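Local coordinates for penicillin-binding protein 2 (Pbp2) (PDB 5LP5), which is a penicillin-binding protein, probably a transpeptidase that cross-links peptidoglycan, and forms a complex with MreC in the machinery of bacterial cell wall synthesis, at residues 240-245 against 576-581; 509-514 against 546-551. One frame throughout, in Å; residues are numbered along the deposited sequence.

Interaction 1. Residues 240-245 against 576-581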
ATOM      1  N   GLN A 240      15.679   4.020  17.587  1.00 35.46           N
ATOM      2  CA  GLN A 240      16.448   3.607  16.402  1.00 35.60           C
ATOM      3  C   GLN A 240      17.085   4.790  15.696  1.00 38.42           C
ATOM      4  O   GLN A 240      18.193   4.684  15.171  1.00 41.36           O
ATOM      5  CB  GLN A 240      15.597   2.839  15.395  1.00 33.89           C
ATOM      6  CG  GLN A 240      15.590   1.319  15.601  1.00 33.98           C
ATOM      7  CD  GLN A 240      16.623   0.542  14.796  1.00 33.32           C
ATOM      8  OE1 GLN A 240      16.950  -0.566  15.174  1.00 34.17           O
ATOM      9  NE2 GLN A 240      17.106   1.090  13.681  1.00 32.96           N
ATOM     10  N   LYS A 241      16.400   5.923  15.669  1.00 39.69           N
ATOM     11  CA  LYS A 241      17.004   7.099  15.060  1.00 41.83           C
ATOM     12  C   LYS A 241      18.217   7.537  15.864  1.00 42.99           C
ATOM     13  O   LYS A 241      19.208   7.988  15.281  1.00 45.60           O
ATOM     14  CB  LYS A 241      15.997   8.233  14.892  1.00 44.11           C
ATOM     15  CG  LYS A 241      15.088   8.020  13.700  1.00 44.77           C
ATOM     16  CD  LYS A 241      14.275   9.240  13.358  1.00 47.82           C
ATOM     17  CE  LYS A 241      13.337   8.910  12.211  1.00 52.95           C
ATOM     18  NZ  LYS A 241      12.466  10.065  11.868  1.00 58.04           N
ATOM     19  N   GLU A 242      18.140   7.385  17.187  1.00 40.73           N
ATOM     20  CA  GLU A 242      19.279   7.641  18.057  1.00 41.45           C
ATOM     21  C   GLU A 242      20.406   6.705  17.684  1.00 42.82           C
ATOM     22  O   GLU A 242      21.541   7.133  17.479  1.00 43.03           O
ATOM     23  CB  GLU A 242      18.905   7.439  19.533  1.00 40.05           C
ATOM     24  CG  GLU A 242      20.049   7.660  20.525  1.00 39.59           C
ATOM     25  CD  GLU A 242      20.722   9.019  20.387  1.00 39.54           C
ATOM     26  OE1 GLU A 242      20.136   9.935  19.782  1.00 39.13           O
ATOM     27  OE2 GLU A 242      21.855   9.182  20.879  1.00 41.40           O
ATOM     28  N   ALA A 243      20.074   5.423  17.591  1.00 44.55           N
ATOM     29  CA  ALA A 243      21.028   4.386  17.213  1.00 43.48           C
ATOM     30  C   ALA A 243      21.722   4.713  15.900  1.00 42.98           C
ATOM     31  O   ALA A 243      22.927   4.608  15.801  1.00 42.56           O
ATOM     32  CB  ALA A 243      20.326   3.052  17.120  1.00 44.64           C
ATOM     33  N   ASP A 244      20.965   5.139  14.897  1.00 44.37           N
ATOM     34  CA  ASP A 244      21.559   5.534  13.621  1.00 45.10           C
ATOM     35  C   ASP A 244      22.540   6.682  13.839  1.00 45.46           C
ATOM     36  O   ASP A 244      23.662   6.632  13.383  1.00 49.00           O
ATOM     37  CB  ASP A 244      20.479   5.899  12.587  1.00 45.71           C
ATOM     38  CG  ASP A 244      19.854   4.664  11.901  1.00 44.72           C
ATOM     39  OD1 ASP A 244      19.828   3.551  12.477  1.00 44.72           O
ATOM     40  OD2 ASP A 244      19.367   4.808  10.767  1.00 45.25           O
ATOM     41  N   LYS A 245      22.118   7.706  14.562  1.00 48.97           N
ATOM     42  CA  LYS A 245      22.965   8.881  14.839  1.00 53.34           C
ATOM     43  C   LYS A 245      24.296   8.472  15.475  1.00 49.61           C
ATOM     44  O   LYS A 245      25.339   8.987  15.123  1.00 50.59           O
ATOM     45  CB  LYS A 245      22.204   9.858  15.757  1.00 60.03           C
ATOM     46  CG  LYS A 245      22.922  11.129  16.173  1.00 68.73           C
ATOM     47  CD  LYS A 245      22.871  12.213  15.106  1.00 79.09           C
ATOM     48  CE  LYS A 245      23.368  13.556  15.650  1.00 86.77           C
ATOM     49  NZ  LYS A 245      23.725  14.542  14.583  1.00 89.18           N
ATOM     50  N   VAL A 576      26.269   5.552  27.094  1.00 48.13           N
ATOM     51  CA  VAL A 576      25.575   6.571  27.891  1.00 52.16           C
ATOM     52  C   VAL A 576      24.488   7.237  27.076  1.00 49.41           C
ATOM     53  O   VAL A 576      23.360   7.404  27.545  1.00 49.63           O
ATOM     54  CB  VAL A 576      26.503   7.673  28.481  1.00 59.12           C
ATOM     55  CG1 VAL A 576      27.386   7.087  29.568  1.00 62.01           C
ATOM     56  CG2 VAL A 576      27.347   8.360  27.402  1.00 61.51           C
ATOM     57  N   LYS A 577      24.823   7.595  25.845  1.00 46.45           N
ATOM     58  CA  LYS A 577      23.903   8.347  25.019  1.00 46.25           C
ATOM     59  C   LYS A 577      22.611   7.596  24.770  1.00 47.38           C
ATOM     60  O   LYS A 577      21.540   8.214  24.765  1.00 51.20           O
ATOM     61  CB  LYS A 577      24.572   8.752  23.722  1.00 45.74           C
ATOM     62  CG  LYS A 577      25.561   9.867  23.994  1.00 47.67           C
ATOM     63  CD  LYS A 577      26.338  10.305  22.778  1.00 47.77           C
ATOM     64  CE  LYS A 577      27.424  11.275  23.201  1.00 48.24           C
ATOM     65  NZ  LYS A 577      28.097  11.779  21.988  1.00 49.93           N
ATOM     66  N   MET A 578      22.711   6.275  24.583  1.00 45.61           N
ATOM     67  CA  MET A 578      21.529   5.426  24.433  1.00 42.69           C
ATOM     68  C   MET A 578      20.773   5.268  25.759  1.00 43.47           C
ATOM     69  O   MET A 578      19.540   5.373  25.781  1.00 40.60           O
ATOM     70  CB  MET A 578      21.915   4.063  23.872  1.00 42.82           C
ATOM     71  CG  MET A 578      20.750   3.146  23.555  1.00 41.79           C
ATOM     72  SD  MET A 578      19.586   3.883  22.406  1.00 42.11           S
ATOM     73  CE  MET A 578      20.372   3.439  20.856  1.00 43.61           C
ATOM     74  N   SER A 579      21.498   5.023  26.856  1.00 46.94           N
ATOM     75  CA  SER A 579      20.864   4.855  28.184  1.00 49.37           C
ATOM     76  C   SER A 579      20.154   6.137  28.675  1.00 50.36           C
ATOM     77  O   SER A 579      19.157   6.063  29.410  1.00 48.82           O
ATOM     78  CB  SER A 579      21.886   4.385  29.223  1.00 51.09           C
ATOM     79  OG  SER A 579      22.750   5.441  29.584  1.00 55.41           O
ATOM     80  N   ASN A 580      20.681   7.292  28.258  1.00 47.12           N
ATOM     81  CA  ASN A 580      20.072   8.597  28.512  1.00 46.30           C
ATOM     82  C   ASN A 580      18.808   8.836  27.684  1.00 47.71           C
ATOM     83  O   ASN A 580      17.839   9.428  28.168  1.00 49.89           O
ATOM     84  CB  ASN A 580      21.073   9.721  28.214  1.00 45.61           C
ATOM     85  CG  ASN A 580      22.069   9.942  29.338  1.00 45.81           C
ATOM     86  OD1 ASN A 580      21.997   9.314  30.399  1.00 46.80           O
ATOM     87  ND2 ASN A 580      22.998  10.855  29.112  1.00 45.96           N
ATOM     88  N   LYS A 581      18.841   8.415  26.423  1.00 49.04           N
ATOM     89  CA  LYS A 581      17.670   8.492  25.546  1.00 49.16           C
ATOM     90  C   LYS A 581      16.483   7.677  26.115  1.00 49.47           C
ATOM     91  O   LYS A 581      15.335   8.080  25.990  1.00 46.73           O
ATOM     92  CB  LYS A 581      18.048   8.014  24.136  1.00 49.92           C
ATOM     93  CG  LYS A 581      16.951   8.074  23.075  1.00 49.62           C
ATOM     94  CD  LYS A 581      16.414   9.473  22.837  1.00 52.04           C
ATOM     95  CE  LYS A 581      17.449  10.402  22.236  1.00 54.47           C
ATOM     96  NZ  LYS A 581      16.804  11.727  21.977  1.00 55.98           N
TER

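Interaction 2. Residues 509-514 against 546-551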
ATOM      1  N   THR A 509      22.300   4.513  36.923  1.00 54.33           N
ATOM      2  CA  THR A 509      23.407   3.620  37.241  1.00 52.76           C
ATOM      3  C   THR A 509      23.523   2.481  36.254  1.00 50.53           C
ATOM      4  O   THR A 509      22.554   1.777  35.990  1.00 47.80           O
ATOM      5  CB  THR A 509      23.295   3.049  38.652  1.00 52.08           C
ATOM      6  OG1 THR A 509      23.037   4.114  39.576  1.00 55.08           O
ATOM      7  CG2 THR A 509      24.588   2.392  39.048  1.00 50.79           C
ATOM      8  N   LEU A 510      24.742   2.317  35.740  1.00 50.61           N
ATOM      9  CA  LEU A 510      25.064   1.347  34.716  1.00 50.39           C
ATOM     10  C   LEU A 510      25.953   0.225  35.254  1.00 52.39           C
ATOM     11  O   LEU A 510      26.688   0.403  36.223  1.00 54.70           O
ATOM     12  CB  LEU A 510      25.792   2.047  33.564  1.00 50.43           C
ATOM     13  CG  LEU A 510      24.969   2.943  32.638  1.00 50.72           C
ATOM     14  CD1 LEU A 510      25.828   3.856  31.785  1.00 49.95           C
ATOM     15  CD2 LEU A 510      24.109   2.091  31.733  1.00 51.94           C
ATOM     16  N   ALA A 511      25.878  -0.925  34.587  1.00 53.46           N
ATOM     17  CA  ALA A 511      26.747  -2.073  34.838  1.00 53.85           C
ATOM     18  C   ALA A 511      27.143  -2.664  33.474  1.00 56.27           C
ATOM     19  O   ALA A 511      26.279  -2.988  32.671  1.00 58.93           O
ATOM     20  CB  ALA A 511      26.010  -3.103  35.675  1.00 51.86           C
ATOM     21  N   CYS A 512      28.441  -2.808  33.222  1.00 59.12           N
ATOM     22  CA  CYS A 512      28.953  -3.142  31.885  1.00 59.19           C
ATOM     23  C   CYS A 512      30.093  -4.179  31.907  1.00 56.92           C
ATOM     24  O   CYS A 512      30.544  -4.632  32.958  1.00 55.41           O
ATOM     25  CB  CYS A 512      29.453  -1.852  31.190  1.00 62.95           C
ATOM     26  SG  CYS A 512      30.641  -0.892  32.189  1.00 76.31           S
ATOM     27  N   LYS A 513      30.521  -4.567  30.713  1.00 54.66           N
ATOM     28  CA  LYS A 513      31.776  -5.279  30.483  1.00 53.26           C
ATOM     29  C   LYS A 513      32.266  -4.885  29.095  1.00 52.61           C
ATOM     30  O   LYS A 513      31.512  -4.909  28.124  1.00 53.37           O
ATOM     31  CB  LYS A 513      31.605  -6.797  30.573  1.00 52.82           C
ATOM     32  CG  LYS A 513      32.895  -7.594  30.366  1.00 56.32           C
ATOM     33  CD  LYS A 513      33.868  -7.423  31.528  1.00 61.03           C
ATOM     34  CE  LYS A 513      35.316  -7.664  31.130  1.00 64.54           C
ATOM     35  NZ  LYS A 513      35.948  -6.491  30.443  1.00 64.24           N
ATOM     36  N   THR A 514      33.524  -4.495  28.999  1.00 52.92           N
ATOM     37  CA  THR A 514      34.104  -4.155  27.706  1.00 52.29           C
ATOM     38  C   THR A 514      34.732  -5.397  27.084  1.00 54.23           C
ATOM     39  O   THR A 514      34.874  -6.439  27.749  1.00 54.06           O
ATOM     40  CB  THR A 514      35.178  -3.065  27.845  1.00 51.42           C
ATOM     41  OG1 THR A 514      36.043  -3.393  28.943  1.00 51.96           O
ATOM     42  CG2 THR A 514      34.527  -1.713  28.088  1.00 49.75           C
ATOM     43  N   THR A 546      28.970  -4.389  26.415  1.00 42.82           N
ATOM     44  CA  THR A 546      27.623  -4.846  26.706  1.00 39.34           C
ATOM     45  C   THR A 546      27.336  -4.398  28.121  1.00 39.52           C
ATOM     46  O   THR A 546      28.232  -4.081  28.855  1.00 41.19           O
ATOM     47  CB  THR A 546      27.491  -6.365  26.520  1.00 37.97           C
ATOM     48  OG1 THR A 546      26.113  -6.736  26.490  1.00 34.90           O
ATOM     49  CG2 THR A 546      28.198  -7.113  27.629  1.00 40.42           C
ATOM     50  N   ALA A 547      26.071  -4.308  28.484  1.00 42.73           N
ATOM     51  CA  ALA A 547      25.688  -3.646  29.738  1.00 44.13           C
ATOM     52  C   ALA A 547      24.213  -3.851  30.075  1.00 40.77           C
ATOM     53  O   ALA A 547      23.393  -3.997  29.174  1.00 40.30           O
ATOM     54  CB  ALA A 547      26.008  -2.151  29.663  1.00 45.14           C
ATOM     55  N   PHE A 548      23.893  -3.872  31.372  1.00 40.03           N
ATOM     56  CA  PHE A 548      22.499  -3.866  31.831  1.00 39.87           C
ATOM     57  C   PHE A 548      22.164  -2.656  32.714  1.00 42.07           C
ATOM     58  O   PHE A 548      23.033  -2.056  33.363  1.00 42.88           O
ATOM     59  CB  PHE A 548      22.136  -5.161  32.541  1.00 38.05           C
ATOM     60  CG  PHE A 548      22.818  -5.357  33.857  1.00 38.31           C
ATOM     61  CD1 PHE A 548      22.218  -4.946  35.028  1.00 38.48           C
ATOM     62  CD2 PHE A 548      24.043  -6.003  33.928  1.00 39.06           C
ATOM     63  CE1 PHE A 548      22.834  -5.154  36.251  1.00 39.91           C
ATOM     64  CE2 PHE A 548      24.661  -6.223  35.142  1.00 39.67           C
ATOM     65  CZ  PHE A 548      24.053  -5.795  36.309  1.00 40.38           C
ATOM     66  N   LEU A 549      20.890  -2.296  32.717  1.00 41.48           N
ATOM     67  CA  LEU A 549      20.460  -1.106  33.410  1.00 42.12           C
ATOM     68  C   LEU A 549      18.983  -1.178  33.778  1.00 40.64           C
ATOM     69  O   LEU A 549      18.192  -1.830  33.105  1.00 38.46           O
ATOM     70  CB  LEU A 549      20.721   0.140  32.552  1.00 41.79           C
ATOM     71  CG  LEU A 549      19.852   0.345  31.308  1.00 41.12           C
ATOM     72  CD1 LEU A 549      19.833   1.795  30.875  1.00 42.43           C
ATOM     73  CD2 LEU A 549      20.348  -0.540  30.193  1.00 40.87           C
ATOM     74  N   PRO A 550      18.613  -0.505  34.861  1.00 41.14           N
ATOM     75  CA  PRO A 550      19.495   0.144  35.830  1.00 43.34           C
ATOM     76  C   PRO A 550      20.113  -0.891  36.785  1.00 45.80           C
ATOM     77  O   PRO A 550      19.534  -1.965  37.005  1.00 45.71           O
ATOM     78  CB  PRO A 550      18.547   1.077  36.571  1.00 44.49           C
ATOM     79  CG  PRO A 550      17.215   0.393  36.492  1.00 44.02           C
ATOM     80  CD  PRO A 550      17.192  -0.295  35.157  1.00 42.16           C
ATOM     81  N   TYR A 551      21.273  -0.588  37.350  1.00 46.85           N
ATOM     82  CA  TYR A 551      21.965  -1.591  38.161  1.00 48.51           C
ATOM     83  C   TYR A 551      21.111  -2.104  39.322  1.00 50.06           C
ATOM     84  O   TYR A 551      21.098  -3.301  39.620  1.00 52.14           O
ATOM     85  CB  TYR A 551      23.302  -1.063  38.693  1.00 49.78           C
ATOM     86  CG  TYR A 551      23.901  -1.985  39.731  1.00 50.30           C
ATOM     87  CD1 TYR A 551      24.200  -3.308  39.414  1.00 49.40           C
ATOM     88  CD2 TYR A 551      24.124  -1.558  41.037  1.00 50.21           C
ATOM     89  CE1 TYR A 551      24.715  -4.173  40.366  1.00 50.05           C
ATOM     90  CE2 TYR A 551      24.659  -2.418  41.988  1.00 51.72           C
ATOM     91  CZ  TYR A 551      24.949  -3.727  41.637  1.00 50.45           C
ATOM     92  OH  TYR A 551      25.467  -4.612  42.531  1.00 50.57           O
TER

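Interaction 1. Residues 240-245 against 576-581
Val576 O is gripped by two donors: the backbone Asn580 N of the next helical turn, 2.8 Å away, and Ser579 OG, which folds back onto a lone pair in the plane of the carbonyl, 2.9 Å from that same Val576 O. This grip lies within helix 572-584; toward helix 237-246 the contact is made by side chains in van der Waals touch. Glu242 carries most of it. Its CG stands anti to the backbone N (chi1 179°) and the chain bends at chi2, so that it crosses Lys581 obliquely, Glu242 CG against Lys581 CG at 4.0 Å. Glu242 OE1 then meets Lys581 CE at 3.7 Å, while Lys581 NZ stays 4.4 Å from Glu242 OE1, where the opposite charges may still attract, but beyond a salt bridge; this ammonium also has a weak, long ion pair with Glu584. The two helices run nearly antiparallel, at 163°, and lie side by side against strand 252-258, as the N- and C-terminal helices do on one sheet face in penicillin-binding transpeptidase domains. On the sheet side, Met578 bends at chi2 and chi3 to bring its methyl CE to Ala243 CB, 3.8 Å away, and both side chains rest on Ile254. Away from the sheet Glu242 OE2 lies 4.0 Å from Lys577 CB, but the extended lysine chain crosses the glutamate at about a right angle and carries its ammonium away.

Interaction 2. Residues 509-514 against 546-551
Strands 511-514 and 546-549 run antiparallel at 177°, and their tightest side-chain packing is where the methyl of Ala511 lies over one face of the Phe548 ring. The ring has its CG in the crowded position between backbone N and carbonyl carbon (chi1 68°), which swings it over the neighbouring strand; Ala511 CB makes a CH-pi contact 3.6 Å from the centroid of the Phe548 ring. The same pair is bonded both ways: Phe548 N gives to Ala511 O at 2.9 Å, nearly along the C=O axis, and Ala511 N returns a longer bond of 3.3 Å to Phe548 O. Lys513 and Thr546 likewise exchange two bonds, the straightest being Thr546 N to Lys513 O at 169°. Between these pairs, Cys512 and Ala547 turn to the sheet's other face, Cys512 CB to Ala547 CB at 3.8 Å; SG of Cys512 is tied by a disulfide to Cys492 of helix 475-493. The partly exposed end is looser: past the cis peptide before Pro550, a single bond, Tyr551 N to Thr509 O at 3.0 Å, holds the two chains, with the donor above the carbonyl plane. There Thr509 CG2 lies alongside Tyr551 CB at 3.7 Å, and the tyrosine ring stacks on Tyr489. Lys513, whose NZ bonds to Thr514 O, opens a Lys-Thr-Gly sequence on edge strand 511-517, consistent with the KTG motif that borders the active site in penicillin-binding proteins.

In the fold
Both contacts belong to the same layered domain, their centres 15 Å apart, and helix 572-584 joins them. One side of that helix meets helix 237-246 in interaction 1; another packs on interaction 2, where Ser579 CB touches Leu549 CD1 at 3.7 Å and Val576 lies against Leu510. Interaction 1 is partly buried, a strip of apolar contact next to the sheet with lysine and glutamate on its solvent side. Interaction 2 is the core contact, burying 462 Å² against 212 Å², and is held mainly by backbone hydrogen bonds within the sheet. Its Ala547 face meets helix 572-584 at Leu575, while the face of Thr546 and Phe548 packs on helix 441-453.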